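Local coordinates for bifunctional protein PutA (Bdellovibrio bacteriovorus, PDB 5UR2) that probably converts proline to glutamate in two steps, with a flavin-dependent proline dehydrogenase and an NAD-dependent L-glutamate gamma-semialdehyde dehydrogenase joined in one chain, at residues Asn498-Asn503 against Ile691-Gly696; Ala538-Gln543 against His708-Thr713; His725-Ala730 against Lys741-Glu746. One frame throughout, in Å; residues are numbered along the deposited sequence.

How the interactions relate
All three interactions lie in the aldehyde dehydrogenase part of the chain and reach the same mixed sheet. Interactions 1 and 2, with centres about 13 Å apart, touch where interaction 1 packs on helix 532-549: Ile501 CG2 rests on Ala541 CB at 3.7 Å, and Asn692 ND2 on Ala542 CB at 3.7 Å. Interactions 2 and 3, about 15 Å apart between centres, meet through the adjacent strands 711-717 and 742-746, and Lys741 NZ lies 2.9 Å from His708 O, a probable hydrogen bond. Interactions 1 and 3 stay about 12 Å apart at their nearest atoms. Interaction 3 alone runs into the predicted active site: its strand ends at Glu746, and the Ile745 side chain is about 10 Å from that of Cys780.

Interaction 1: Asn498-Asn503 against Ile691-Gly696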
loop_
_atom_site.group_PDB
_atom_site.type_symbol
_atom_site.label_atom_id
_atom_site.label_comp_id
_atom_site.label_asym_id
_atom_site.label_seq_id
_atom_site.Cartn_x
_atom_site.Cartn_y
_atom_site.Cartn_z
ATOM N N ASN B 498 30.226 -15.532 22.434
ATOM C CA ASN B 498 30.478 -16.630 21.519
ATOM C C ASN B 498 29.709 -16.424 20.228
ATOM O O ASN B 498 28.698 -15.719 20.184
ATOM C CB ASN B 498 30.084 -17.970 22.144
ATOM C CG ASN B 498 31.031 -18.391 23.229
ATOM O OD1 ASN B 498 32.245 -18.194 23.110
ATOM N ND2 ASN B 498 30.494 -18.990 24.297
ATOM N N ILE B 499 30.224 -17.046 19.166
ATOM C CA ILE B 499 29.463 -17.218 17.940
ATOM C C ILE B 499 28.304 -18.169 18.207
ATOM O O ILE B 499 28.440 -19.131 18.978
ATOM C CB ILE B 499 30.390 -17.764 16.841
ATOM C CG1 ILE B 499 31.613 -16.871 16.689
ATOM C CG2 ILE B 499 29.658 -17.884 15.523
ATOM C CD1 ILE B 499 32.857 -17.648 16.272
ATOM N N VAL B 500 27.154 -17.925 17.573
ATOM C CA VAL B 500 25.992 -18.797 17.749
ATOM C C VAL B 500 25.441 -19.187 16.388
ATOM O O VAL B 500 24.860 -18.352 15.689
ATOM C CB VAL B 500 24.893 -18.151 18.597
ATOM C CG1 VAL B 500 23.792 -19.165 18.815
ATOM C CG2 VAL B 500 25.466 -17.690 19.922
ATOM N N ILE B 501 25.567 -20.465 16.039
ATOM C CA ILE B 501 25.063 -20.997 14.777
ATOM C C ILE B 501 24.186 -22.209 15.073
ATOM O O ILE B 501 24.615 -23.128 15.778
ATOM C CB ILE B 501 26.222 -21.377 13.832
ATOM C CG1 ILE B 501 27.079 -20.147 13.530
ATOM C CG2 ILE B 501 25.705 -22.025 12.556
ATOM C CD1 ILE B 501 28.329 -20.460 12.701
ATOM N N ASN B 502 22.984 -22.234 14.494
ATOM C CA ASN B 502 22.019 -23.301 14.775
ATOM C C ASN B 502 21.781 -23.427 16.279
ATOM O O ASN B 502 21.706 -24.525 16.821
ATOM C CB ASN B 502 22.473 -24.650 14.194
ATOM C CG ASN B 502 21.893 -24.934 12.818
ATOM O OD1 ASN B 502 20.823 -24.441 12.456
ATOM N ND2 ASN B 502 22.588 -25.751 12.054
ATOM N N ASN B 503 21.701 -22.288 16.962
ATOM C CA ASN B 503 21.466 -22.202 18.406
ATOM C C ASN B 503 22.540 -22.912 19.232
ATOM O O ASN B 503 22.301 -23.251 20.399
ATOM C CB ASN B 503 20.069 -22.722 18.794
ATOM C CG ASN B 503 18.947 -21.762 18.375
ATOM O OD1 ASN B 503 19.216 -20.615 18.017
ATOM N ND2 ASN B 503 17.686 -22.222 18.441
ATOM N N ILE B 691 17.927 -17.504 12.677
ATOM C CA ILE B 691 18.772 -16.341 12.905
ATOM C C ILE B 691 20.114 -16.840 13.431
ATOM O O ILE B 691 20.153 -17.635 14.373
ATOM C CB ILE B 691 18.104 -15.354 13.887
ATOM C CG1 ILE B 691 16.836 -14.773 13.248
ATOM C CG2 ILE B 691 19.045 -14.226 14.264
ATOM C CD1 ILE B 691 15.874 -14.136 14.217
ATOM N N ASN B 692 21.208 -16.420 12.796
ATOM C CA ASN B 692 22.539 -16.842 13.206
ATOM C C ASN B 692 23.392 -15.632 13.559
ATOM O O ASN B 692 23.308 -14.586 12.910
ATOM C CB ASN B 692 23.217 -17.678 12.119
ATOM C CG ASN B 692 22.384 -18.885 11.727
ATOM O OD1 ASN B 692 22.499 -19.955 12.327
ATOM N ND2 ASN B 692 21.487 -18.696 10.757
ATOM N N PHE B 693 24.215 -15.793 14.592
ATOM C CA PHE B 693 24.976 -14.717 15.214
ATOM C C PHE B 693 26.450 -14.894 14.869
ATOM O O PHE B 693 27.106 -15.817 15.374
ATOM C CB PHE B 693 24.769 -14.743 16.719
ATOM C CG PHE B 693 25.487 -13.649 17.456
ATOM C CD1 PHE B 693 25.135 -12.321 17.274
ATOM C CD2 PHE B 693 26.467 -13.957 18.388
ATOM C CE1 PHE B 693 25.765 -11.316 17.997
ATOM C CE2 PHE B 693 27.109 -12.961 19.113
ATOM C CZ PHE B 693 26.763 -11.642 18.919
ATOM N N LEU B 694 26.972 -14.002 14.025
ATOM C CA LEU B 694 28.288 -14.157 13.405
ATOM C C LEU B 694 29.155 -12.936 13.691
ATOM O O LEU B 694 29.423 -12.132 12.788
ATOM C CB LEU B 694 28.146 -14.369 11.895
ATOM C CG LEU B 694 29.443 -14.734 11.154
ATOM C CD1 LEU B 694 29.868 -16.161 11.470
ATOM C CD2 LEU B 694 29.299 -14.539 9.664
ATOM N N PRO B 695 29.640 -12.786 14.923
ATOM C CA PRO B 695 30.573 -11.688 15.210
ATOM C C PRO B 695 31.900 -11.872 14.477
ATOM O O PRO B 695 32.311 -12.990 14.143
ATOM C CB PRO B 695 30.753 -11.769 16.732
ATOM C CG PRO B 695 30.463 -13.191 17.064
ATOM C CD PRO B 695 29.405 -13.636 16.106
ATOM N N GLY B 696 32.560 -10.758 14.193
ATOM C CA GLY B 696 33.833 -10.821 13.503
ATOM C C GLY B 696 34.136 -9.527 12.774
ATOM O O GLY B 696 33.461 -8.514 12.958
HETATM O O HOH W 1 20.325 -20.293 15.216
#
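Phe693 meets Val500 with its CG anti to its own backbone N (chi1 -179°), and Val500 answers through CB, while Asn692 next door has its CG beside its backbone N (chi1 -56°), where the amide can turn to Asn502. The motif is a single antiparallel bridge, a hydrogen-bonded pair of Val500 and Phe693, that fastens strand 495-501 to strand 691-693 of the Rossmann-type sheet. Val500 N donates to a lone pair of Phe693 O, and Phe693 N returns the bond to Val500 O at 2.9 Å. On one side of this bridge Val500 CB touches Phe693 CB at 3.9 Å; a beta-branched residue and an aromatic one both suit a buried strand pair. The phenyl edge points at the backbone: CE2 of Phe693 is 3.4 Å from Asn498 O, which lies in the ring plane, where the aromatic C-H is slightly positive. Pro695 CD covers one ring face, towards the rim, and Pro695 CG meets Ile499 CG1 at 3.9 Å, the two side chains crossing obliquely. Ala674 and Met678 of helix 671-684 also pack on Phe693.

Asparagine suits position 692 because its amide can accept and donate at once. OD1 takes the N-H of Asn502 at 3.2 Å in a nearly straight bond (171°), with the donor almost in line with the carbonyl, so it continues the pairing where the strand gives way to a turn. Its ND2 is bonded to Gly689 O and Val662 O, which should fix the amide's rotation. Helix 532-549 packs here too, with Gln534 against Ile499. At the turn a water sits between the two segments, 2.8 Å from Ile691 O and 3.0 Å from Asn503 OD1.

Interaction 2: Ala538-Gln543 against His708-Thr713; sequences AMQAAQ and HKYTTT
Tyr710 presents one face of its ring to Gln543, whose CG lies over it, 3.8 Å from the ring centroid, in a CH-pi contact. Gln543 suits the place because its CH2 groups can lie on an aromatic ring while its amide oxygen takes a water. Gln540 arrives at the far end of the ring, its amide plane steeply inclined to it, and NE2 makes a weak hydrogen bond to Tyr710 OH at 3.5 Å. The opposite face of the tyrosine is covered near its rim by His708 CE1, so the ring is held between glutamine and histidine.

The histidine has its own cover. Met539 CB stands over the centre of the His708 ring, 4.0 Å from the centroid, and the thioether runs past the imidazole with SD oblique to it. The methionine chain, bent at chi2 and chi3 (-60° and -57°), curls back so that its methyl CE lies 3.8 Å from Tyr710 CB. Methionine suits the site because its flexible chain can follow the imidazole in this way. CE is also in close contact with Thr711 OG1, a hydroxyl bonded to Ile705 O.

Next come the bonds that position these groups. His708 ND1 accepts the N-H of Tyr710 in its ring plane at 2.9 Å, which ties the imidazole to the turn, and NE2 has a weak bond to Glu536, consistent with its carrying a proton. Glu536 also binds Gln540 NE2, so one carboxylate serves both residues. A water links Gln543 OE1 (2.6 Å) to Tyr710 O (2.7 Å). Deeper, Met539 packs on Val634 and Val663 of the sheet. A helix laid over strands, meeting the turn between helix 698-707 and strand 711-717, is characteristic of a layered alpha/beta, Rossmann-type domain.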
loop_
_atom_site.group_PDB
_atom_site.type_symbol
_atom_site.label_atom_id
_atom_site.label_comp_id
_atom_site.label_asym_id
_atom_site.label_seq_id
_atom_site.Cartn_x
_atom_site.Cartn_y
_atom_site.Cartn_z
ATOM N N ALA B 538 27.495 -20.632 9.067
ATOM C CA ALA B 538 26.335 -19.772 9.272
ATOM C C ALA B 538 25.463 -19.721 8.017
ATOM O O ALA B 538 24.235 -19.845 8.091
ATOM C CB ALA B 538 26.791 -18.366 9.692
ATOM N N MET B 539 26.084 -19.557 6.849
ATOM C CA MET B 539 25.320 -19.526 5.603
ATOM C C MET B 539 24.571 -20.833 5.372
ATOM O O MET B 539 23.410 -20.820 4.944
ATOM C CB MET B 539 26.246 -19.223 4.426
ATOM C CG MET B 539 26.809 -17.819 4.442
ATOM S SD MET B 539 25.517 -16.562 4.389
ATOM C CE MET B 539 24.657 -17.034 2.886
ATOM N N GLN B 540 25.233 -21.972 5.620
ATOM C CA GLN B 540 24.591 -23.271 5.423
ATOM C C GLN B 540 23.437 -23.469 6.392
ATOM O O GLN B 540 22.370 -23.949 5.990
ATOM C CB GLN B 540 25.609 -24.415 5.569
ATOM C CG GLN B 540 26.566 -24.627 4.366
ATOM C CD GLN B 540 25.842 -24.996 3.070
ATOM O OE1 GLN B 540 24.743 -25.549 3.091
ATOM N NE2 GLN B 540 26.463 -24.681 1.933
ATOM N N ALA B 541 23.631 -23.113 7.672
ATOM C CA ALA B 541 22.557 -23.255 8.662
ATOM C C ALA B 541 21.335 -22.404 8.296
ATOM O O ALA B 541 20.190 -22.858 8.427
ATOM C CB ALA B 541 23.069 -22.884 10.055
ATOM N N ALA B 542 21.565 -21.182 7.803
ATOM C CA ALA B 542 20.465 -20.303 7.407
ATOM C C ALA B 542 19.727 -20.839 6.185
ATOM O O ALA B 542 18.490 -20.795 6.127
ATOM C CB ALA B 542 21.006 -18.905 7.101
ATOM N N GLN B 543 20.469 -21.348 5.202
ATOM C CA GLN B 543 19.846 -21.885 3.999
ATOM C C GLN B 543 19.026 -23.132 4.315
ATOM O O GLN B 543 17.885 -23.262 3.859
ATOM C CB GLN B 543 20.920 -22.165 2.944
ATOM C CG GLN B 543 20.383 -22.671 1.613
ATOM C CD GLN B 543 19.510 -21.641 0.892
ATOM O OE1 GLN B 543 19.661 -20.431 1.074
ATOM N NE2 GLN B 543 18.582 -22.128 0.078
ATOM N N HIS B 708 28.416 -14.405 -0.695
ATOM C CA HIS B 708 28.020 -15.802 -0.818
ATOM C C HIS B 708 26.879 -15.997 -1.821
ATOM O O HIS B 708 26.005 -15.144 -1.980
ATOM C CB HIS B 708 27.591 -16.340 0.545
ATOM C CG HIS B 708 27.591 -17.831 0.626
ATOM N ND1 HIS B 708 26.552 -18.599 0.147
ATOM C CD2 HIS B 708 28.507 -18.700 1.120
ATOM C CE1 HIS B 708 26.831 -19.878 0.337
ATOM N NE2 HIS B 708 28.010 -19.966 0.927
ATOM N N LYS B 709 26.869 -17.168 -2.468
ATOM C CA LYS B 709 25.872 -17.446 -3.497
ATOM C C LYS B 709 24.465 -17.620 -2.927
ATOM O O LYS B 709 23.494 -17.429 -3.660
ATOM C CB LYS B 709 26.265 -18.701 -4.292
ATOM C CG LYS B 709 26.229 -19.972 -3.452
ATOM C CD LYS B 709 26.687 -21.210 -4.213
ATOM C CE LYS B 709 26.605 -22.429 -3.302
ATOM N NZ LYS B 709 27.301 -23.615 -3.865
ATOM N N TYR B 710 24.324 -17.968 -1.645
ATOM C CA TYR B 710 22.990 -18.125 -1.087
ATOM C C TYR B 710 22.378 -16.804 -0.644
ATOM O O TYR B 710 21.161 -16.732 -0.474
ATOM C CB TYR B 710 22.998 -19.048 0.132
ATOM C CG TYR B 710 23.281 -20.509 -0.114
ATOM C CD1 TYR B 710 23.159 -21.078 -1.375
ATOM C CD2 TYR B 710 23.664 -21.326 0.944
ATOM C CE1 TYR B 710 23.431 -22.437 -1.569
ATOM C CE2 TYR B 710 23.933 -22.662 0.762
ATOM C CZ TYR B 710 23.819 -23.218 -0.483
ATOM O OH TYR B 710 24.089 -24.559 -0.610
ATOM N N THR B 711 23.186 -15.773 -0.427
ATOM C CA THR B 711 22.675 -14.503 0.076
ATOM C C THR B 711 21.819 -13.814 -0.982
ATOM O O THR B 711 22.314 -13.469 -2.056
ATOM C CB THR B 711 23.837 -13.603 0.485
ATOM O OG1 THR B 711 24.568 -14.237 1.536
ATOM C CG2 THR B 711 23.332 -12.245 0.947
ATOM N N THR B 712 20.542 -13.602 -0.675
ATOM C CA THR B 712 19.624 -12.949 -1.599
ATOM C C THR B 712 19.452 -11.469 -1.316
ATOM O O THR B 712 19.244 -10.688 -2.245
ATOM C CB THR B 712 18.246 -13.614 -1.538
ATOM O OG1 THR B 712 17.712 -13.494 -0.215
ATOM C CG2 THR B 712 18.378 -15.084 -1.869
ATOM N N THR B 713 19.554 -11.074 -0.057
ATOM C CA THR B 713 19.272 -9.722 0.373
ATOM C C THR B 713 20.351 -9.291 1.352
ATOM O O THR B 713 20.731 -10.064 2.240
ATOM C CB THR B 713 17.880 -9.686 1.020
ATOM O OG1 THR B 713 16.942 -10.250 0.094
ATOM C CG2 THR B 713 17.463 -8.269 1.412
HETATM O O HOH W 2 18.952 -18.102 0.052
#

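Interaction 3: His725-Ala730 against Lys741-Glu746; sequences HIMNRA and KRCIIE
Ala730 and Cys743 make the tight part of this contact: the methyl CB of Ala730 stands 3.4 Å from Cys743 SG. The cysteine's first torsion (chi1 -66°) sets SG beside its own backbone N and anti to its carbonyl carbon, and from there the sulfur touches the last turn of the helix. Alanine suits this spot, since its single methyl lets helix and strand come near each other, and the cysteine sulfur is a compact, weakly polar group that packs against the methyl. Beside it Lys741 CB lies 3.4 Å from Ala730 O, and the extended lysine chain passes the same carbonyl with its CD. The amino group NZ ends elsewhere, bonded to Val706 O and His708 O, so the probable charge there has polar partners while the methylenes do the packing.

Towards the start of the helix segment the fit is looser. Ile726 CG2 touches Ile745 CD1 at 4.3 Å, and Met727 CG meets Ile745 CG1 at 4.1 Å. Flexible and branched apolar chains suit these more distant contacts. Met727 is partly exposed, and also packs on Val740 of the second subunit. At the other end a water joins the segments, donating to Ala730 O at 2.7 Å and accepting from Lys741 N at 2.8 Å, bridging the end of the helix to the start of the strand segment.

Helix 720-730 is the helix of the beta-alpha-beta unit 711-717, 720-730, 742-746. Its segment runs nearly antiparallel to strand 742-746 (172°), 8.9 Å between axes, while Ile726 and Ala730 also reach Phe716 and Ile714 of the parallel neighbour strand 711-717. The last residue of strand 742-746, the predicted catalytic Glu746, touches Cys780.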
loop_
_atom_site.group_PDB
_atom_site.type_symbol
_atom_site.label_atom_id
_atom_site.label_comp_id
_atom_site.label_asym_id
_atom_site.label_seq_id
_atom_site.Cartn_x
_atom_site.Cartn_y
_atom_site.Cartn_z
ATOM N N HIS B 725 31.085 -0.183 -1.738
ATOM C CA HIS B 725 31.791 -1.447 -1.941
ATOM C C HIS B 725 30.809 -2.614 -1.960
ATOM O O HIS B 725 30.860 -3.474 -2.849
ATOM C CB HIS B 725 32.843 -1.653 -0.839
ATOM C CG HIS B 725 33.521 -2.992 -0.887
ATOM N ND1 HIS B 725 34.472 -3.319 -1.830
ATOM C CD2 HIS B 725 33.316 -4.115 -0.157
ATOM C CE1 HIS B 725 34.860 -4.569 -1.648
ATOM N NE2 HIS B 725 34.164 -5.079 -0.647
ATOM N N ILE B 726 29.876 -2.628 -1.003
ATOM C CA ILE B 726 28.892 -3.707 -0.907
ATOM C C ILE B 726 28.011 -3.741 -2.149
ATOM O O ILE B 726 27.729 -4.810 -2.702
ATOM C CB ILE B 726 28.047 -3.538 0.367
ATOM C CG1 ILE B 726 28.879 -3.889 1.604
ATOM C CG2 ILE B 726 26.776 -4.402 0.271
ATOM C CD1 ILE B 726 28.168 -3.657 2.920
ATOM N N MET B 727 27.569 -2.576 -2.616
ATOM C CA MET B 727 26.706 -2.576 -3.789
ATOM C C MET B 727 27.462 -3.077 -5.006
ATOM O O MET B 727 26.897 -3.779 -5.850
ATOM C CB MET B 727 26.140 -1.176 -4.038
ATOM C CG MET B 727 25.069 -0.783 -3.046
ATOM S SD MET B 727 24.315 0.800 -3.469
ATOM C CE MET B 727 25.751 1.833 -3.406
ATOM N N ASN B 728 28.751 -2.770 -5.077
ATOM C CA ASN B 728 29.580 -3.294 -6.150
ATOM C C ASN B 728 29.694 -4.814 -6.066
ATOM O O ASN B 728 29.490 -5.525 -7.060
ATOM C CB ASN B 728 30.949 -2.636 -6.070
ATOM C CG ASN B 728 31.580 -2.505 -7.397
ATOM O OD1 ASN B 728 32.363 -3.364 -7.789
ATOM N ND2 ASN B 728 31.222 -1.445 -8.136
ATOM N N ARG B 729 29.998 -5.335 -4.874
ATOM C CA ARG B 729 30.139 -6.782 -4.718
ATOM C C ARG B 729 28.823 -7.505 -4.967
ATOM O O ARG B 729 28.811 -8.613 -5.513
ATOM C CB ARG B 729 30.673 -7.120 -3.325
ATOM C CG ARG B 729 32.094 -6.604 -2.992
ATOM C CD ARG B 729 33.121 -6.935 -4.061
ATOM N NE ARG B 729 32.995 -8.326 -4.463
ATOM C CZ ARG B 729 33.468 -8.824 -5.599
ATOM N NH1 ARG B 729 33.260 -10.097 -5.885
ATOM N NH2 ARG B 729 34.134 -8.054 -6.452
ATOM N N ALA B 730 27.708 -6.917 -4.530
ATOM C CA ALA B 730 26.414 -7.593 -4.620
ATOM C C ALA B 730 25.936 -7.764 -6.059
ATOM O O ALA B 730 25.128 -8.662 -6.342
ATOM C CB ALA B 730 25.364 -6.818 -3.825
ATOM N N LYS B 741 20.859 -10.163 -6.309
ATOM C CA LYS B 741 20.936 -9.679 -4.942
ATOM C C LYS B 741 20.267 -8.316 -4.794
ATOM O O LYS B 741 20.318 -7.471 -5.696
ATOM C CB LYS B 741 22.397 -9.624 -4.485
ATOM C CG LYS B 741 22.962 -11.014 -4.123
ATOM C CD LYS B 741 24.437 -11.001 -3.773
ATOM C CE LYS B 741 24.910 -12.440 -3.498
ATOM N NZ LYS B 741 26.388 -12.603 -3.241
ATOM N N ARG B 742 19.591 -8.121 -3.668
ATOM C CA ARG B 742 19.018 -6.831 -3.335
ATOM C C ARG B 742 19.775 -6.234 -2.163
ATOM O O ARG B 742 19.986 -6.913 -1.149
ATOM C CB ARG B 742 17.542 -6.941 -2.989
ATOM C CG ARG B 742 17.020 -5.620 -2.404
ATOM C CD ARG B 742 15.528 -5.603 -2.298
ATOM N NE ARG B 742 14.917 -5.601 -3.617
ATOM C CZ ARG B 742 13.745 -6.165 -3.886
ATOM N NH1 ARG B 742 13.052 -6.783 -2.913
ATOM N NH2 ARG B 742 13.274 -6.118 -5.128
ATOM N N CYS B 743 20.164 -4.964 -2.297
ATOM C CA CYS B 743 20.829 -4.218 -1.231
ATOM C C CYS B 743 19.860 -3.220 -0.612
ATOM O O CYS B 743 19.202 -2.466 -1.332
ATOM C CB CYS B 743 22.048 -3.471 -1.756
ATOM S SG CYS B 743 23.363 -4.551 -2.316
ATOM N N ILE B 744 19.767 -3.228 0.713
ATOM C CA ILE B 744 19.006 -2.245 1.468
ATOM C C ILE B 744 20.027 -1.445 2.272
ATOM O O ILE B 744 20.528 -1.934 3.291
ATOM C CB ILE B 744 17.955 -2.914 2.363
ATOM C CG1 ILE B 744 17.095 -3.868 1.530
ATOM C CG2 ILE B 744 17.071 -1.861 3.047
ATOM C CD1 ILE B 744 16.196 -4.806 2.352
ATOM N N ILE B 745 20.331 -0.213 1.834
ATOM C CA ILE B 745 21.546 0.504 2.230
ATOM C C ILE B 745 21.201 1.880 2.803
ATOM O O ILE B 745 20.472 2.650 2.172
ATOM C CB ILE B 745 22.497 0.697 1.035
ATOM C CG1 ILE B 745 22.871 -0.634 0.394
ATOM C CG2 ILE B 745 23.752 1.425 1.485
ATOM C CD1 ILE B 745 23.765 -1.469 1.232
ATOM N N GLU B 746 21.781 2.215 3.959
ATOM C CA GLU B 746 21.755 3.566 4.525
ATOM C C GLU B 746 23.197 4.007 4.782
ATOM O O GLU B 746 23.957 3.271 5.419
ATOM C CB GLU B 746 20.922 3.585 5.814
ATOM C CG GLU B 746 20.814 4.949 6.517
ATOM C CD GLU B 746 20.275 4.847 7.955
ATOM O OE1 GLU B 746 19.430 3.962 8.269
ATOM O OE2 GLU B 746 20.736 5.646 8.793
HETATM O O HOH W 3 23.311 -10.144 -7.733
#